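Local coordinates for taurine:2-oxoglutarate aminotransferase (Bifidobacterium kashiwanohense PV20-2, PDB 6JIX), which probably transfers the amino group of taurine to 2-oxoglutarate as a pyridoxal-phosphate-dependent class-III aminotransferase, at residues Asp37-Phe41 and Ile423-Gln428; Gly116-Glu121 and His144-Ala150; Gly155-Phe160 and Pro387-Pro391. All coordinates share one frame. Residue numbers count along the deposited sequence, not the author numbering.

Interaction 1 of 3, residues Asp37-Phe41 and Ile423-Gln428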
loop_
_atom_site.group_PDB
_atom_site.type_symbol
_atom_site.label_atom_id
_atom_site.label_comp_id
_atom_site.label_asym_id
_atom_site.label_seq_id
_atom_site.Cartn_x
_atom_site.Cartn_y
_atom_site.Cartn_z
ATOM N N ASP A 37 2.876 22.127 11.821
ATOM C CA ASP A 37 2.124 22.259 13.063
ATOM C C ASP A 37 0.779 22.969 12.855
ATOM O O ASP A 37 0.707 24.029 12.221
ATOM C CB ASP A 37 2.977 22.996 14.104
ATOM C CG ASP A 37 2.258 23.177 15.413
ATOM O OD1 ASP A 37 1.782 22.171 15.982
ATOM O OD2 ASP A 37 2.133 24.337 15.844
ATOM N N GLY A 38 -0.298 22.387 13.380
ATOM C CA GLY A 38 -1.605 22.962 13.138
ATOM C C GLY A 38 -1.906 22.953 11.657
ATOM O O GLY A 38 -1.745 21.937 10.969
ATOM N N ILE A 39 -2.314 24.107 11.143
ATOM C CA ILE A 39 -2.672 24.247 9.743
ATOM C C ILE A 39 -1.514 24.812 8.911
ATOM O O ILE A 39 -1.749 25.335 7.820
ATOM C CB ILE A 39 -3.938 25.098 9.567
ATOM C CG1 ILE A 39 -3.597 26.571 9.804
ATOM C CG2 ILE A 39 -5.055 24.597 10.492
ATOM C CD1 ILE A 39 -4.585 27.535 9.228
ATOM N N TYR A 40 -0.276 24.750 9.413
ATOM C CA TYR A 40 0.869 25.367 8.751
ATOM C C TYR A 40 2.010 24.373 8.588
ATOM O O TYR A 40 2.073 23.335 9.258
ATOM C CB TYR A 40 1.396 26.592 9.523
ATOM C CG TYR A 40 0.310 27.547 9.923
ATOM C CD1 TYR A 40 -0.232 28.441 9.002
ATOM C CD2 TYR A 40 -0.198 27.539 11.209
ATOM C CE1 TYR A 40 -1.245 29.307 9.359
ATOM C CE2 TYR A 40 -1.209 28.395 11.578
ATOM C CZ TYR A 40 -1.729 29.283 10.651
ATOM O OH TYR A 40 -2.749 30.130 11.032
ATOM N N PHE A 41 2.920 24.714 7.679
ATOM C CA PHE A 41 4.232 24.084 7.615
ATOM C C PHE A 41 5.224 25.134 7.127
ATOM O O PHE A 41 4.828 26.205 6.643
ATOM C CB PHE A 41 4.240 22.814 6.747
ATOM C CG PHE A 41 3.769 23.012 5.340
ATOM C CD1 PHE A 41 4.638 23.458 4.357
ATOM C CD2 PHE A 41 2.463 22.703 4.982
ATOM C CE1 PHE A 41 4.208 23.610 3.043
ATOM C CE2 PHE A 41 2.030 22.857 3.677
ATOM C CZ PHE A 41 2.906 23.314 2.706
ATOM N N ILE A 423 -9.764 21.588 11.520
ATOM C CA ILE A 423 -9.613 22.352 12.754
ATOM C C ILE A 423 -9.430 23.839 12.501
ATOM O O ILE A 423 -9.276 24.601 13.465
ATOM C CB ILE A 423 -8.430 21.848 13.617
ATOM C CG1 ILE A 423 -7.100 22.032 12.882
ATOM C CG2 ILE A 423 -8.638 20.402 14.051
ATOM C CD1 ILE A 423 -5.918 21.563 13.680
ATOM N N ILE A 424 -9.392 24.272 11.237
ATOM C CA ILE A 424 -9.251 25.693 10.953
ATOM C C ILE A 424 -10.370 26.484 11.645
ATOM O O ILE A 424 -11.515 26.026 11.766
ATOM C CB ILE A 424 -9.235 25.944 9.435
ATOM C CG1 ILE A 424 -8.461 27.232 9.124
ATOM C CG2 ILE A 424 -10.652 25.975 8.886
ATOM C CD1 ILE A 424 -8.303 27.503 7.648
ATOM N N THR A 425 -10.040 27.687 12.096
ATOM C CA THR A 425 -10.987 28.517 12.820
ATOM C C THR A 425 -11.512 29.591 11.889
ATOM O O THR A 425 -10.928 29.857 10.832
ATOM C CB THR A 425 -10.323 29.157 14.038
ATOM O OG1 THR A 425 -9.298 30.056 13.590
ATOM C CG2 THR A 425 -9.717 28.071 14.926
ATOM N N ALA A 426 -12.628 30.205 12.291
ATOM C CA ALA A 426 -13.161 31.328 11.525
ATOM C C ALA A 426 -12.091 32.393 11.292
ATOM O O ALA A 426 -11.913 32.871 10.164
ATOM C CB ALA A 426 -14.381 31.927 12.230
ATOM N N GLU A 427 -11.345 32.765 12.344
ATOM C CA GLU A 427 -10.349 33.820 12.172
ATOM C C GLU A 427 -9.308 33.420 11.135
ATOM O O GLU A 427 -8.915 34.218 10.277
ATOM C CB GLU A 427 -9.673 34.159 13.506
ATOM C CG GLU A 427 -8.884 35.492 13.447
ATOM C CD GLU A 427 -7.458 35.421 14.047
ATOM O OE1 GLU A 427 -6.580 36.071 13.438
ATOM O OE2 GLU A 427 -7.199 34.787 15.121
ATOM N N GLN A 428 -8.888 32.170 11.160
ATOM C CA GLN A 428 -7.899 31.729 10.193
ATOM C C GLN A 428 -8.451 31.805 8.773
ATOM O O GLN A 428 -7.784 32.302 7.858
ATOM C CB GLN A 428 -7.456 30.315 10.548
ATOM C CG GLN A 428 -6.383 30.271 11.618
ATOM C CD GLN A 428 -6.162 28.867 12.160
ATOM O OE1 GLN A 428 -7.125 28.144 12.452
ATOM N NE2 GLN A 428 -4.891 28.469 12.292
HETATM O O HOH W 1 -3.346 26.109 13.095
#

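Interaction 2 of 3, residues Gly116-Glu121 and His144-Ala150. With PLP (pyridoxal-5'-phosphate), chain G.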
loop_
_atom_site.group_PDB
_atom_site.type_symbol
_atom_site.label_atom_id
_atom_site.label_comp_id
_atom_site.label_asym_id
_atom_site.label_seq_id
_atom_site.Cartn_x
_atom_site.Cartn_y
_atom_site.Cartn_z
ATOM N N GLY A 116 -5.220 4.101 0.253
ATOM C CA GLY A 116 -6.429 4.092 -0.541
ATOM C C GLY A 116 -6.443 3.099 -1.694
ATOM O O GLY A 116 -7.429 2.373 -1.884
ATOM N N ALA A 117 -5.356 3.051 -2.476
ATOM C CA ALA A 117 -5.343 2.186 -3.654
ATOM C C ALA A 117 -5.550 0.726 -3.279
ATOM O O ALA A 117 -6.375 0.040 -3.892
ATOM C CB ALA A 117 -4.044 2.361 -4.439
ATOM N N ASP A 118 -4.834 0.220 -2.257
ATOM C CA ASP A 118 -4.989 -1.208 -1.979
ATOM C C ASP A 118 -6.360 -1.504 -1.367
ATOM O O ASP A 118 -6.899 -2.607 -1.546
ATOM C CB ASP A 118 -3.818 -1.792 -1.162
ATOM C CG ASP A 118 -3.506 -1.037 0.124
ATOM O OD1 ASP A 118 -4.001 0.095 0.355
ATOM O OD2 ASP A 118 -2.720 -1.607 0.923
ATOM N N SER A 119 -6.976 -0.531 -0.698
ATOM C CA SER A 119 -8.322 -0.786 -0.201
ATOM C C SER A 119 -9.342 -0.869 -1.347
ATOM O O SER A 119 -10.263 -1.693 -1.307
ATOM C CB SER A 119 -8.712 0.284 0.814
ATOM O OG SER A 119 -8.201 1.533 0.408
ATOM N N ASN A 120 -9.177 -0.076 -2.401
ATOM C CA ASN A 120 -10.049 -0.261 -3.557
ATOM C C ASN A 120 -9.758 -1.574 -4.272
ATOM O O ASN A 120 -10.690 -2.270 -4.700
ATOM C CB ASN A 120 -9.937 0.935 -4.495
ATOM C CG ASN A 120 -10.670 2.141 -3.950
ATOM O OD1 ASN A 120 -11.663 1.985 -3.248
ATOM N ND2 ASN A 120 -10.175 3.338 -4.234
ATOM N N GLU A 121 -8.467 -1.919 -4.428
ATOM C CA GLU A 121 -8.084 -3.220 -4.984
ATOM C C GLU A 121 -8.796 -4.346 -4.261
ATOM O O GLU A 121 -9.328 -5.270 -4.881
ATOM C CB GLU A 121 -6.572 -3.434 -4.875
ATOM C CG GLU A 121 -5.699 -2.395 -5.545
ATOM C CD GLU A 121 -5.177 -2.870 -6.884
ATOM O OE1 GLU A 121 -4.196 -2.279 -7.381
ATOM O OE2 GLU A 121 -5.752 -3.837 -7.442
ATOM N N HIS A 144 -9.097 6.404 -8.200
ATOM C CA HIS A 144 -9.152 5.380 -7.160
ATOM C C HIS A 144 -7.804 4.788 -6.776
ATOM O O HIS A 144 -7.769 3.820 -6.010
ATOM C CB HIS A 144 -10.081 4.236 -7.585
ATOM C CG HIS A 144 -11.496 4.663 -7.798
ATOM N ND1 HIS A 144 -12.342 4.976 -6.756
ATOM C CD2 HIS A 144 -12.212 4.844 -8.936
ATOM C CE1 HIS A 144 -13.524 5.315 -7.243
ATOM N NE2 HIS A 144 -13.473 5.238 -8.561
ATOM N N GLY A 145 -6.701 5.297 -7.317
ATOM C CA GLY A 145 -5.383 4.780 -7.017
ATOM C C GLY A 145 -4.604 4.482 -8.283
ATOM O O GLY A 145 -5.126 4.522 -9.395
ATOM N N SER A 146 -3.327 4.149 -8.083
ATOM C CA SER A 146 -2.391 4.026 -9.193
ATOM C C SER A 146 -1.920 2.600 -9.449
ATOM O O SER A 146 -1.333 2.338 -10.511
ATOM C CB SER A 146 -1.167 4.922 -8.957
ATOM O OG SER A 146 -0.775 4.859 -7.604
ATOM N N THR A 147 -2.164 1.673 -8.532
ATOM C CA THR A 147 -1.796 0.296 -8.809
ATOM C C THR A 147 -2.718 -0.275 -9.891
ATOM O O THR A 147 -3.801 0.256 -10.152
ATOM C CB THR A 147 -1.825 -0.530 -7.514
ATOM O OG1 THR A 147 -3.002 -0.225 -6.761
ATOM C CG2 THR A 147 -0.630 -0.183 -6.651
ATOM N N ILE A 148 -2.277 -1.363 -10.535
ATOM C CA ILE A 148 -2.927 -1.810 -11.773
ATOM C C ILE A 148 -4.435 -1.979 -11.578
ATOM O O ILE A 148 -5.236 -1.633 -12.457
ATOM C CB ILE A 148 -2.266 -3.103 -12.297
ATOM C CG1 ILE A 148 -0.767 -2.854 -12.557
ATOM C CG2 ILE A 148 -2.986 -3.625 -13.563
ATOM C CD1 ILE A 148 -0.094 -3.874 -13.417
ATOM N N GLY A 149 -4.851 -2.533 -10.438
ATOM C CA GLY A 149 -6.275 -2.722 -10.213
ATOM C C GLY A 149 -7.021 -1.413 -10.009
ATOM O O GLY A 149 -8.027 -1.141 -10.677
ATOM N N ALA A 150 -6.544 -0.583 -9.075
ATOM C CA ALA A 150 -7.241 0.668 -8.810
ATOM C C ALA A 150 -7.144 1.632 -9.991
ATOM O O ALA A 150 -8.062 2.432 -10.215
ATOM C CB ALA A 150 -6.682 1.318 -7.544
HETATM N N1 PLP G . -9.410 7.250 -3.860
HETATM C C2 PLP G . -9.515 8.582 -3.837
HETATM C C2A PLP G . -10.878 9.251 -3.836
HETATM C C3 PLP G . -8.355 9.395 -3.815
HETATM O O3 PLP G . -8.432 10.775 -3.796
HETATM C C4 PLP G . -7.107 8.812 -3.807
HETATM C C4A PLP G . -5.854 9.735 -3.780
HETATM O O4A PLP G . -5.910 10.875 -4.241
HETATM C C5 PLP G . -7.044 7.384 -3.830
HETATM C C6 PLP G . -8.220 6.623 -3.848
HETATM C C5A PLP G . -5.640 6.674 -3.817
HETATM O O4P PLP G . -5.209 6.715 -2.494
HETATM P P PLP G . -3.649 6.414 -2.140
HETATM O O1P PLP G . -3.469 6.300 -0.689
HETATM O O2P PLP G . -3.227 5.090 -2.641
HETATM O O3P PLP G . -2.700 7.622 -2.826
#

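Interaction 3 of 3, residues Gly155-Phe160 and Pro387-Pro391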
loop_
_atom_site.group_PDB
_atom_site.type_symbol
_atom_site.label_atom_id
_atom_site.label_comp_id
_atom_site.label_asym_id
_atom_site.label_seq_id
_atom_site.Cartn_x
_atom_site.Cartn_y
_atom_site.Cartn_z
ATOM N N GLY A 155 -10.945 6.652 -13.619
ATOM C CA GLY A 155 -11.350 7.292 -14.861
ATOM C C GLY A 155 -10.341 8.237 -15.488
ATOM O O GLY A 155 -10.202 8.262 -16.723
ATOM N N ASP A 156 -9.630 9.024 -14.676
ATOM C CA ASP A 156 -8.832 10.086 -15.272
ATOM C C ASP A 156 -7.586 9.504 -15.952
ATOM O O ASP A 156 -7.235 8.327 -15.796
ATOM C CB ASP A 156 -8.500 11.187 -14.245
ATOM C CG ASP A 156 -7.499 10.752 -13.150
ATOM O OD1 ASP A 156 -7.609 11.289 -12.014
ATOM O OD2 ASP A 156 -6.601 9.910 -13.417
ATOM N N TRP A 157 -6.923 10.360 -16.731
ATOM C CA TRP A 157 -5.919 9.930 -17.693
ATOM C C TRP A 157 -4.697 9.281 -17.057
ATOM O O TRP A 157 -3.879 8.713 -17.787
ATOM C CB TRP A 157 -5.495 11.129 -18.551
ATOM C CG TRP A 157 -5.106 12.382 -17.769
ATOM C CD1 TRP A 157 -5.877 13.491 -17.561
ATOM C CD2 TRP A 157 -3.844 12.649 -17.134
ATOM N NE1 TRP A 157 -5.183 14.419 -16.821
ATOM C CE2 TRP A 157 -3.933 13.931 -16.551
ATOM C CE3 TRP A 157 -2.652 11.931 -17.003
ATOM C CZ2 TRP A 157 -2.877 14.507 -15.846
ATOM C CZ3 TRP A 157 -1.601 12.504 -16.289
ATOM C CH2 TRP A 157 -1.725 13.778 -15.722
ATOM N N ARG A 158 -4.544 9.338 -15.734
ATOM C CA ARG A 158 -3.442 8.621 -15.099
ATOM C C ARG A 158 -3.551 7.112 -15.284
ATOM O O ARG A 158 -2.573 6.395 -15.020
ATOM C CB ARG A 158 -3.375 8.989 -13.619
ATOM C CG ARG A 158 -2.928 10.438 -13.379
ATOM C CD ARG A 158 -2.831 10.735 -11.911
ATOM N NE ARG A 158 -4.139 11.059 -11.360
ATOM C CZ ARG A 158 -4.336 11.468 -10.113
ATOM N NH1 ARG A 158 -3.305 11.586 -9.288
ATOM N NH2 ARG A 158 -5.561 11.761 -9.695
ATOM N N ARG A 159 -4.723 6.620 -15.700
ATOM C CA ARG A 159 -4.921 5.220 -16.056
ATOM C C ARG A 159 -4.207 4.819 -17.357
ATOM O O ARG A 159 -3.875 3.639 -17.524
ATOM C CB ARG A 159 -6.429 4.950 -16.173
ATOM C CG ARG A 159 -6.815 3.919 -17.227
ATOM C CD ARG A 159 -8.234 3.452 -17.019
ATOM N NE ARG A 159 -9.159 4.553 -17.225
ATOM C CZ ARG A 159 -9.630 4.920 -18.412
ATOM N NH1 ARG A 159 -9.266 4.260 -19.502
ATOM N NH2 ARG A 159 -10.467 5.949 -18.515
ATOM N N PHE A 160 -3.942 5.768 -18.269
ATOM C CA PHE A 160 -3.414 5.418 -19.586
ATOM C C PHE A 160 -2.063 4.710 -19.465
ATOM O O PHE A 160 -1.785 3.743 -20.196
ATOM C CB PHE A 160 -3.305 6.666 -20.472
ATOM C CG PHE A 160 -4.612 7.386 -20.691
ATOM C CD1 PHE A 160 -5.824 6.830 -20.270
ATOM C CD2 PHE A 160 -4.635 8.623 -21.321
ATOM C CE1 PHE A 160 -7.044 7.513 -20.459
ATOM C CE2 PHE A 160 -5.838 9.313 -21.520
ATOM C CZ PHE A 160 -7.050 8.762 -21.081
ATOM N N PRO A 387 -9.072 22.800 -20.436
ATOM C CA PRO A 387 -9.988 21.699 -20.780
ATOM C C PRO A 387 -9.341 20.360 -20.472
ATOM O O PRO A 387 -8.127 20.266 -20.270
ATOM C CB PRO A 387 -10.250 21.872 -22.284
ATOM C CG PRO A 387 -9.189 22.820 -22.784
ATOM C CD PRO A 387 -8.359 23.319 -21.617
ATOM N N TYR A 388 -10.166 19.308 -20.456
ATOM C CA TYR A 388 -9.713 18.007 -19.969
ATOM C C TYR A 388 -8.379 17.608 -20.587
ATOM O O TYR A 388 -8.216 17.608 -21.811
ATOM C CB TYR A 388 -10.759 16.915 -20.240
ATOM C CG TYR A 388 -10.335 15.592 -19.610
ATOM C CD1 TYR A 388 -10.360 15.420 -18.225
ATOM C CD2 TYR A 388 -9.843 14.545 -20.391
ATOM C CE1 TYR A 388 -9.948 14.236 -17.641
ATOM C CE2 TYR A 388 -9.424 13.356 -19.812
ATOM C CZ TYR A 388 -9.476 13.208 -18.431
ATOM O OH TYR A 388 -9.060 12.030 -17.839
ATOM N N HIS A 389 -7.420 17.273 -19.723
ATOM C CA HIS A 389 -6.142 16.688 -20.138
ATOM C C HIS A 389 -5.373 17.574 -21.121
ATOM O O HIS A 389 -4.724 17.084 -22.047
ATOM C CB HIS A 389 -6.341 15.291 -20.731
ATOM C CG HIS A 389 -5.094 14.463 -20.722
ATOM N ND1 HIS A 389 -4.969 13.287 -21.431
ATOM C CD2 HIS A 389 -3.911 14.645 -20.085
ATOM C CE1 HIS A 389 -3.764 12.780 -21.232
ATOM N NE2 HIS A 389 -3.100 13.588 -20.426
ATOM N N THR A 390 -5.443 18.881 -20.931
ATOM C CA THR A 390 -4.709 19.788 -21.805
ATOM C C THR A 390 -3.203 19.696 -21.553
ATOM O O THR A 390 -2.763 19.580 -20.400
ATOM C CB THR A 390 -5.184 21.231 -21.616
ATOM O OG1 THR A 390 -4.776 21.999 -22.754
ATOM C CG2 THR A 390 -4.599 21.838 -20.347
ATOM N N PRO A 391 -2.387 19.761 -22.601
ATOM C CA PRO A 391 -0.953 19.993 -22.406
ATOM C C PRO A 391 -0.675 21.460 -22.109
ATOM O O PRO A 391 -1.343 22.371 -22.617
ATOM C CB PRO A 391 -0.344 19.571 -23.749
ATOM C CG PRO A 391 -1.424 19.840 -24.738
ATOM C CD PRO A 391 -2.737 19.605 -24.025
#

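Interaction 1 of 3, residues Asp37-Phe41 and Ile423-Gln428
A tight beta hairpin can hold the start of a distant helix through a buried isoleucine and a tyrosine hydroxyl. Asp37 opens a type II' turn that Tyr40 closes: Asp37 N bonds to Tyr40 O at 2.9 Å and Tyr40 N to Asp37 O at 3.1 Å. At the first corner Gly38 has phi 62° and psi -130°, a conformation that glycine adopts easily. Ile39, at the second corner, points toward the other segment and fills the gap, its CG2 4.1 Å from Ile423 CG1 and its CD1 3.9 Å from Ile424 CG1. Ile39 N donates to a water at 3.0 Å, which also accepts from Gln428 NE2 at 2.9 Å. Tyr40 begins strand 40-43, and its OH accepts from Gln428 NE2 at 3.0 Å. Beyond it, Phe41 faces elsewhere, its ring meeting that of Tyr86 of the second subunit. Gln428 is already engaged at its own helix start: Thr425 N donates to Gln428 OE1 at 3.0 Å and Gln428 N to Thr425 OG1 at 3.2 Å, a capping box. One amide thus does two jobs, its oxygen closing the capping box and its nitrogen tying helix 426-447 to the hairpin beside the isoleucines.

Interaction 2 of 3, residues Gly116-Glu121 and His144-Ala150
A buried carboxylate facing a helix start is the striking feature here. Glu121 OE1 takes a very short 2.5 Å hydrogen bond from Thr147 OG1 and weak ones from Gly149 N at 3.1 Å and Ala150 N at 3.4 Å, so that the acid meets the amino-terminal end of helix 148-153. Its OE2 accepts from Ile148 N of the second subunit, which carries this arrangement across the dimer interface. Close approach depends on small residues. Ala117 and Gly145 have CA atoms only 4.2 Å apart; a CB on Gly145 would collide with Ala117 CB, and one on Gly149 would strike Glu121 OE2. Ala117 CB also packs 4.2 Å from Ala150 CB. Nearer the cofactor, Asn120 ND2 donates to His144 O at 3.0 Å, while its OD1 binds Thr278 and both Asn120 ND2 and His144 ND1 reach Asp252. PLP lies against the same corner: Gly116 N donates to PLP O1P and Ala117 N to PLP O2P, each at 3.0 Å. This is a phosphate site at a helix amino terminus, as in other fold-type I aminotransferases, and Thr313 of the second subunit adds another bond to the cofactor. Helix 116-131 follows edge strand 107-113 of the seven-stranded sheet, and the 144-150 segment leads from the loop after strand 135-139 into helix 148-153, with Asn120 and His144 resting on strand 213-219.

Interaction 3 of 3, residues Gly155-Phe160 and Pro387-Pro391
Side-chain conformation decides this contact, in which two turns meet through their aromatic residues. Trp157 lies on the type I turn from Asp156 to Arg159; its CA-CB bond points toward the other loop, and a p chi1 of 50° lays the indole against His389. There its five-membered ring lies in an offset stack on His389, with centroids 3.7 Å apart and planes only 7° from parallel; Trp157 CB adds a CH-pi contact, 3.7 Å from the centroid of the His389 imidazole. His389 holds the third position of the type II turn from Pro387 to Thr390, with phi 58° and psi 37°, and its chi1 is t (-160°). Tyr388, also t (-175°), meets the edge of the Trp157 five-membered ring with its own face, centroids 5.5 Å apart and planes at 66°, while Tyr388 OH comes to 2.9 Å from Trp157 N. Phe160, with an m chi1, adds a looser neighbour, its CE2 4.1 Å from His389 CE1. Within its own turn, Asp156, with chi1 p, accepts through OD2 from Arg158 N at 3.2 Å and makes a salt bridge from its OD1 to Arg158 NH2 at 3.1 Å, while its OD1 also bonds to Asn225. The direct contact is thus mainly aromatic; Glu413 links both turns by accepting from Trp157 NE1 and His389 N, and the Asp156-Arg158 salt bridge braces the first turn.

In the fold
The three contacts pass from buried to open surroundings, and their chemistry changes accordingly. Interaction 2 is wholly buried, at the cofactor and the dimer interface, and relies on glycines, alanines and hydrogen-bonded polar groups. Interactions 1 and 3 are partly buried, farther from the chain centre; interaction 1 combines isoleucines with an amide and a water, whereas interaction 3 depends on aromatic rings, several of them exposed. Interactions 2 and 3 are neighbours, centres about 17 Å apart, carried by the successive helices 148-153 and 159-162. Interaction 1 lies across the chain centre from interaction 2, yet its 37-41 and 423-428 segments enclose both others in sequence.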